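Local coordinates for uncharacterized protein (Enterococcus faecalis, PDB 3CLQ) that is of unknown function but belongs to the AllG family and may therefore resemble a subunit of oxamate carbamoyltransferase, at residues 52-55 and 56-59; 14-17 and 18-22; 294-297 and 298-301. All coordinates share one frame; numbering follows the deposited sequence.

Contact 1 of 3, residues 52-55 and 56-59; sequences PITY and ENMC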
loop_
_atom_site.group_PDB
_atom_site.type_symbol
_atom_site.label_atom_id
_atom_site.label_comp_id
_atom_site.label_asym_id
_atom_site.label_seq_id
_atom_site.Cartn_x
_atom_site.Cartn_y
_atom_site.Cartn_z
ATOM N N PRO B 52 -21.003 -9.901 -27.212
ATOM C CA PRO B 52 -21.174 -9.374 -28.566
ATOM C C PRO B 52 -22.374 -8.440 -28.659
ATOM O O PRO B 52 -23.410 -8.687 -28.033
ATOM C CB PRO B 52 -21.380 -10.628 -29.416
ATOM C CG PRO B 52 -20.668 -11.680 -28.696
ATOM C CD PRO B 52 -20.853 -11.366 -27.220
ATOM N N ILE B 53 -22.210 -7.362 -29.420
ATOM C CA ILE B 53 -23.242 -6.339 -29.554
ATOM C C ILE B 53 -22.976 -5.481 -30.792
ATOM O O ILE B 53 -21.902 -4.910 -30.952
ATOM C CB ILE B 53 -23.309 -5.444 -28.291
ATOM C CG1 ILE B 53 -24.489 -4.478 -28.357
ATOM C CG2 ILE B 53 -22.003 -4.682 -28.110
ATOM C CD1 ILE B 53 -24.985 -4.039 -27.017
ATOM N N THR B 54 -23.944 -5.397 -31.682
ATOM C CA THR B 54 -23.782 -4.509 -32.821
ATOM C C THR B 54 -23.655 -3.064 -32.350
ATOM O O THR B 54 -23.955 -2.754 -31.199
ATOM C CB THR B 54 -24.942 -4.630 -33.801
ATOM O OG1 THR B 54 -26.160 -4.405 -33.093
ATOM C CG2 THR B 54 -24.969 -6.014 -34.402
ATOM N N TYR B 55 -23.204 -2.192 -33.245
ATOM C CA TYR B 55 -22.987 -0.800 -32.905
ATOM C C TYR B 55 -24.322 -0.117 -32.657
ATOM O O TYR B 55 -24.481 0.575 -31.653
ATOM C CB TYR B 55 -22.207 -0.087 -34.006
ATOM C CG TYR B 55 -22.122 1.409 -33.823
ATOM C CD1 TYR B 55 -21.224 1.965 -32.925
ATOM C CD2 TYR B 55 -22.943 2.273 -34.550
ATOM C CE1 TYR B 55 -21.138 3.337 -32.748
ATOM C CE2 TYR B 55 -22.862 3.655 -34.384
ATOM C CZ TYR B 55 -21.952 4.179 -33.479
ATOM O OH TYR B 55 -21.850 5.542 -33.296
ATOM N N GLU B 56 -25.284 -0.322 -33.556
ATOM C CA GLU B 56 -26.582 0.341 -33.412
ATOM C C GLU B 56 -27.236 0.065 -32.066
ATOM O O GLU B 56 -27.970 0.900 -31.551
ATOM C CB GLU B 56 -27.560 -0.022 -34.544
ATOM C CG GLU B 56 -27.133 0.425 -35.926
ATOM C CD GLU B 56 -25.949 -0.375 -36.414
ATOM O OE1 GLU B 56 -25.896 -1.586 -36.097
ATOM O OE2 GLU B 56 -25.062 0.200 -37.087
ATOM N N ASN B 57 -26.981 -1.098 -31.483
ATOM C CA ASN B 57 -27.585 -1.372 -30.187
ATOM C C ASN B 57 -26.743 -0.943 -28.984
ATOM O O ASN B 57 -27.195 -1.054 -27.848
ATOM C CB ASN B 57 -28.057 -2.823 -30.089
ATOM C CG ASN B 57 -29.013 -3.191 -31.218
ATOM O OD1 ASN B 57 -29.781 -2.348 -31.706
ATOM N ND2 ASN B 57 -28.969 -4.446 -31.650
HETATM N N MSE B 58 -25.545 -0.414 -29.226
HETATM C CA MSE B 58 -24.689 0.062 -28.119
HETATM C C MSE B 58 -25.325 1.250 -27.416
HETATM O O MSE B 58 -26.275 1.825 -27.913
HETATM C CB MSE B 58 -23.288 0.434 -28.591
HETATM C CG MSE B 58 -22.446 -0.742 -29.030
HETATM SE SE MSE B 58 -20.701 -0.138 -29.705
HETATM C CE MSE B 58 -19.780 -1.856 -29.915
ATOM N N CYS B 59 -24.800 1.618 -26.258
ATOM C CA CYS B 59 -25.441 2.639 -25.448
ATOM C C CYS B 59 -24.758 3.977 -25.627
ATOM O O CYS B 59 -23.681 4.051 -26.214
ATOM C CB CYS B 59 -25.409 2.243 -23.978
ATOM S SG CYS B 59 -23.774 2.425 -23.202
#
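M58 N donates to Y55 O at 2.8 Å with an N-H...O angle of 154°, and this bond closes a type I beta turn from Y55 to M58. The nitrogen approaches from above the carbonyl plane, 56° out of it, rather than on a lone pair. The side chain of M58, a selenomethionine, passes close to T54 O, with CG 3.3 Å from that oxygen, and reaches both Y55 and I53. Because it is extended beyond CG, SE and the terminal CE meet different residues: SE lies 3.9 Å from Y55 CD1 in an oblique Met-aromatic contact, and CE reaches I53 CG2 at 4.0 Å. The longer branch of I53 takes CD1 to 3.8 Å from N57 O. E56 bends at chi2 (70°) and brings OE2 in plane to the edge of the Y55 ring, 3.9 Å from CD2. T54 and N57 lie side by side and point the same way; T54 OG1 and N57 ND2 approach to 3.2 Å, but the angle is too poor for a hydrogen bond. The phenol end of Y55 is held by D83 and Q67. The turn follows strand 45-48, whose H48 touches both I53 and M58, and leads directly into helix 60-73, with C59 at the N-cap; K63 of that helix bonds to M58 O, and helix 79-87 packs against the Y55 ring.

Contact 2 of 3, residues 14-17 and 18-22; sequences NEEA and VTRII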
loop_
_atom_site.group_PDB
_atom_site.type_symbol
_atom_site.label_atom_id
_atom_site.label_comp_id
_atom_site.label_asym_id
_atom_site.label_seq_id
_atom_site.Cartn_x
_atom_site.Cartn_y
_atom_site.Cartn_z
ATOM N N ASN B 14 -14.074 -29.552 -12.026
ATOM C CA ASN B 14 -13.931 -28.282 -11.342
ATOM C C ASN B 14 -12.588 -28.202 -10.613
ATOM O O ASN B 14 -11.958 -27.154 -10.582
ATOM C CB ASN B 14 -15.123 -28.014 -10.413
ATOM C CG ASN B 14 -16.434 -27.802 -11.183
ATOM O OD1 ASN B 14 -16.580 -28.243 -12.327
ATOM N ND2 ASN B 14 -17.394 -27.134 -10.546
ATOM N N GLU B 15 -12.156 -29.335 -10.069
ATOM C CA GLU B 15 -10.844 -29.482 -9.458
ATOM C C GLU B 15 -9.698 -29.087 -10.402
ATOM O O GLU B 15 -8.805 -28.306 -10.035
ATOM C CB GLU B 15 -10.649 -30.918 -8.992
ATOM C CG GLU B 15 -9.284 -31.185 -8.333
ATOM C CD GLU B 15 -9.106 -30.472 -6.981
ATOM O OE1 GLU B 15 -10.127 -30.281 -6.269
ATOM O OE2 GLU B 15 -7.952 -30.113 -6.630
ATOM N N GLU B 16 -9.728 -29.651 -11.609
ATOM C CA GLU B 16 -8.738 -29.356 -12.642
ATOM C C GLU B 16 -8.847 -27.892 -13.085
ATOM O O GLU B 16 -7.836 -27.186 -13.166
ATOM C CB GLU B 16 -8.864 -30.349 -13.817
ATOM C CG GLU B 16 -7.934 -30.133 -15.043
ATOM C CD GLU B 16 -6.421 -29.929 -14.702
ATOM O OE1 GLU B 16 -5.978 -30.227 -13.561
ATOM O OE2 GLU B 16 -5.660 -29.458 -15.591
ATOM N N ALA B 17 -10.064 -27.426 -13.332
ATOM C CA ALA B 17 -10.258 -26.047 -13.783
ATOM C C ALA B 17 -9.788 -25.023 -12.761
ATOM O O ALA B 17 -9.027 -24.112 -13.099
ATOM C CB ALA B 17 -11.702 -25.804 -14.138
ATOM N N VAL B 18 -10.227 -25.165 -11.512
ATOM C CA VAL B 18 -9.839 -24.218 -10.462
ATOM C C VAL B 18 -8.357 -24.314 -10.127
ATOM O O VAL B 18 -7.748 -23.332 -9.678
ATOM C CB VAL B 18 -10.710 -24.332 -9.169
ATOM C CG1 VAL B 18 -10.453 -25.627 -8.427
ATOM C CG2 VAL B 18 -10.443 -23.152 -8.243
ATOM N N THR B 19 -7.769 -25.486 -10.355
ATOM C CA THR B 19 -6.338 -25.651 -10.147
ATOM C C THR B 19 -5.569 -24.865 -11.176
ATOM O O THR B 19 -4.501 -24.355 -10.875
ATOM C CB THR B 19 -5.872 -27.121 -10.180
ATOM O OG1 THR B 19 -6.446 -27.822 -9.077
ATOM C CG2 THR B 19 -4.358 -27.201 -10.024
ATOM N N ARG B 20 -6.089 -24.758 -12.391
ATOM C CA ARG B 20 -5.396 -23.941 -13.358
ATOM C C ARG B 20 -5.439 -22.492 -12.901
ATOM O O ARG B 20 -4.404 -21.861 -12.732
ATOM C CB ARG B 20 -5.964 -24.102 -14.746
ATOM C CG ARG B 20 -5.758 -25.486 -15.318
ATOM C CD ARG B 20 -5.875 -25.437 -16.815
ATOM N NE ARG B 20 -4.803 -26.211 -17.421
ATOM C CZ ARG B 20 -4.190 -25.911 -18.566
ATOM N NH1 ARG B 20 -4.518 -24.830 -19.267
ATOM N NH2 ARG B 20 -3.237 -26.711 -19.005
ATOM N N ILE B 21 -6.627 -21.995 -12.627
ATOM C CA ILE B 21 -6.817 -20.625 -12.207
ATOM C C ILE B 21 -5.897 -20.269 -11.052
ATOM O O ILE B 21 -5.143 -19.298 -11.121
ATOM C CB ILE B 21 -8.285 -20.435 -11.813
ATOM C CG1 ILE B 21 -9.176 -20.754 -13.015
ATOM C CG2 ILE B 21 -8.557 -19.035 -11.236
ATOM C CD1 ILE B 21 -10.662 -20.940 -12.664
ATOM N N ILE B 22 -5.935 -21.068 -9.995
ATOM C CA ILE B 22 -5.139 -20.765 -8.795
ATOM C C ILE B 22 -3.650 -20.773 -9.088
ATOM O O ILE B 22 -2.910 -19.908 -8.611
ATOM C CB ILE B 22 -5.435 -21.771 -7.666
ATOM C CG1 ILE B 22 -6.777 -21.461 -7.004
ATOM C CG2 ILE B 22 -4.299 -21.810 -6.631
ATOM C CD1 ILE B 22 -7.329 -22.629 -6.217
#
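T19 carries OG1 anti to its carbonyl carbon and close to its own backbone N (chi1 -65°), a torsion that turns the hydroxyl back along the helix to donate to E15 O at 2.6 Å. The same oxygen accepts T19 N at 3.0 Å, and the two donors arrive from opposite faces of its carbonyl plane, so a routine helical bond is doubled by a side chain. E15 itself sends its carboxylate to K350, which forms a salt bridge with OE2. One residue on, E16 bends at chi2 (49°), placing OE2 at the edge of the R20 guanidinium, near its plane. The one salt-bridge pair, OE2 to R20 NE, is long at 3.8 Å, and the two planes stand 59° apart: a loose, single-atom approach. R20 has a further partner through NH1, which bonds A247 O. V18 N bonds N14 O at 2.8 Å. A hydroxyl bonding the carbonyl four residues back and a Glu-Arg pair at i to i+4 are both familiar features of an alpha helix. Within helix 6-23, side chains of N14, V18 and I22 touch strand 348-352, and those of V18 and I21 touch T367 of strand 363-369.

Contact 3 of 3, residues 294-297 and 298-301; sequences GYTQ and EDAG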
loop_
_atom_site.group_PDB
_atom_site.type_symbol
_atom_site.label_atom_id
_atom_site.label_comp_id
_atom_site.label_asym_id
_atom_site.label_seq_id
_atom_site.Cartn_x
_atom_site.Cartn_y
_atom_site.Cartn_z
ATOM N N GLY B 294 -24.690 16.257 -5.925
ATOM C CA GLY B 294 -25.265 16.864 -7.122
ATOM C C GLY B 294 -25.707 15.846 -8.167
ATOM O O GLY B 294 -26.270 16.215 -9.204
ATOM N N TYR B 295 -25.449 14.568 -7.900
ATOM C CA TYR B 295 -25.927 13.493 -8.757
ATOM C C TYR B 295 -26.921 12.582 -8.043
ATOM O O TYR B 295 -26.952 12.520 -6.812
ATOM C CB TYR B 295 -24.753 12.675 -9.269
ATOM C CG TYR B 295 -24.015 13.352 -10.382
ATOM C CD1 TYR B 295 -22.713 13.807 -10.214
ATOM C CD2 TYR B 295 -24.625 13.546 -11.609
ATOM C CE1 TYR B 295 -22.036 14.433 -11.253
ATOM C CE2 TYR B 295 -23.965 14.167 -12.645
ATOM C CZ TYR B 295 -22.672 14.609 -12.465
ATOM O OH TYR B 295 -22.039 15.228 -13.518
ATOM N N THR B 296 -27.734 11.878 -8.823
ATOM C CA THR B 296 -28.715 10.946 -8.280
ATOM C C THR B 296 -28.845 9.709 -9.155
ATOM O O THR B 296 -28.462 9.716 -10.313
ATOM C CB THR B 296 -30.109 11.585 -8.100
ATOM O OG1 THR B 296 -31.121 10.592 -8.320
ATOM C CG2 THR B 296 -30.323 12.735 -9.090
ATOM N N GLN B 297 -29.424 8.659 -8.593
ATOM C CA GLN B 297 -29.433 7.334 -9.211
ATOM C C GLN B 297 -30.105 7.223 -10.606
ATOM O O GLN B 297 -29.771 6.330 -11.390
ATOM C CB GLN B 297 -29.976 6.320 -8.186
ATOM C CG GLN B 297 -30.751 5.159 -8.732
ATOM C CD GLN B 297 -29.892 4.123 -9.410
ATOM O OE1 GLN B 297 -30.406 3.111 -9.856
ATOM N NE2 GLN B 297 -28.586 4.365 -9.500
ATOM N N GLU B 298 -31.019 8.129 -10.941
ATOM C CA GLU B 298 -31.627 8.082 -12.275
ATOM C C GLU B 298 -30.712 8.682 -13.320
ATOM O O GLU B 298 -31.061 8.735 -14.492
ATOM C CB GLU B 298 -32.983 8.801 -12.338
ATOM C CG GLU B 298 -34.132 8.086 -11.642
ATOM C CD GLU B 298 -34.206 8.434 -10.161
ATOM O OE1 GLU B 298 -35.188 9.110 -9.761
ATOM O OE2 GLU B 298 -33.270 8.054 -9.410
ATOM N N ASP B 299 -29.554 9.167 -12.901
ATOM C CA ASP B 299 -28.583 9.644 -13.864
ATOM C C ASP B 299 -27.784 8.462 -14.405
ATOM O O ASP B 299 -27.240 8.528 -15.508
ATOM C CB ASP B 299 -27.642 10.677 -13.235
ATOM C CG ASP B 299 -28.378 11.907 -12.718
ATOM O OD1 ASP B 299 -29.167 11.762 -11.757
ATOM O OD2 ASP B 299 -28.166 13.019 -13.263
ATOM N N ALA B 300 -27.744 7.377 -13.625
ATOM C CA ALA B 300 -26.846 6.243 -13.859
ATOM C C ALA B 300 -27.179 5.396 -15.082
ATOM O O ALA B 300 -28.341 5.284 -15.480
ATOM C CB ALA B 300 -26.814 5.363 -12.632
ATOM N N GLY B 301 -26.146 4.804 -15.671
ATOM C CA GLY B 301 -26.323 3.833 -16.736
ATOM C C GLY B 301 -26.361 2.435 -16.156
ATOM O O GLY B 301 -26.085 2.234 -14.966
#
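T296 and D299 are joined by polar bonds running in both directions. D299 N donates to T296 O at 2.9 Å with an N-H...O angle of 158°, and T296 N in return donates to D299 OD1. The return bond is longer, 3.3 Å, and more bent, and it meets the carboxylate from above its plane, 65° out of it. A chi1 of -61° sets the D299 carboxylate beside its own backbone N and turns it back toward T296 N. A third bond, A300 N to Q297 O at 3.2 Å, repeats the i to i+3 spacing one residue later, so the chain winds through two successive tight turns. Among contacts without a hydrogen bond, D299 OD2 lies in plane at the edge of the Y295 ring, 3.9 Å from CD2, with ring and carboxylate planes almost perpendicular. T296 OG1 and E298 OE2 come within 3.5 Å, but the angle is poor. The A300 methyl makes a van der Waals contact near the amide end of Q297, CB lying 3.7 Å from NE2 of a side chain bent at chi2. The segment is a surface loop between strands 280-283 and 304-305, the outermost strands of one antiparallel sheet. Backbone bonds from D299 to K390 and from G301 to A388 tie it to the end of strand 383-388 and the loop beyond, with Y295 against I394 of that loop.

How the contacts relate
The three contacts come along the chain in the order contact 2, contact 1, contact 3, with no overlap. Contact 2 lies on helix 6-23, contact 1 in the loop joining strand 45-48 to helix 60-73, and contact 3 in the loop between strands 280-283 and 304-305. Contacts 1 and 3 are near neighbours, their nearest atoms about 7 Å apart without touching and their centres 23 Å apart, although over 230 residues separate them in sequence. Contact 2 stands apart, its centre 34 Å from that of contact 1 and 40 Å from that of contact 3, which lies on the opposite side of the chain's centre. The fold thus brings two loops remote in sequence into the same region, though not into contact.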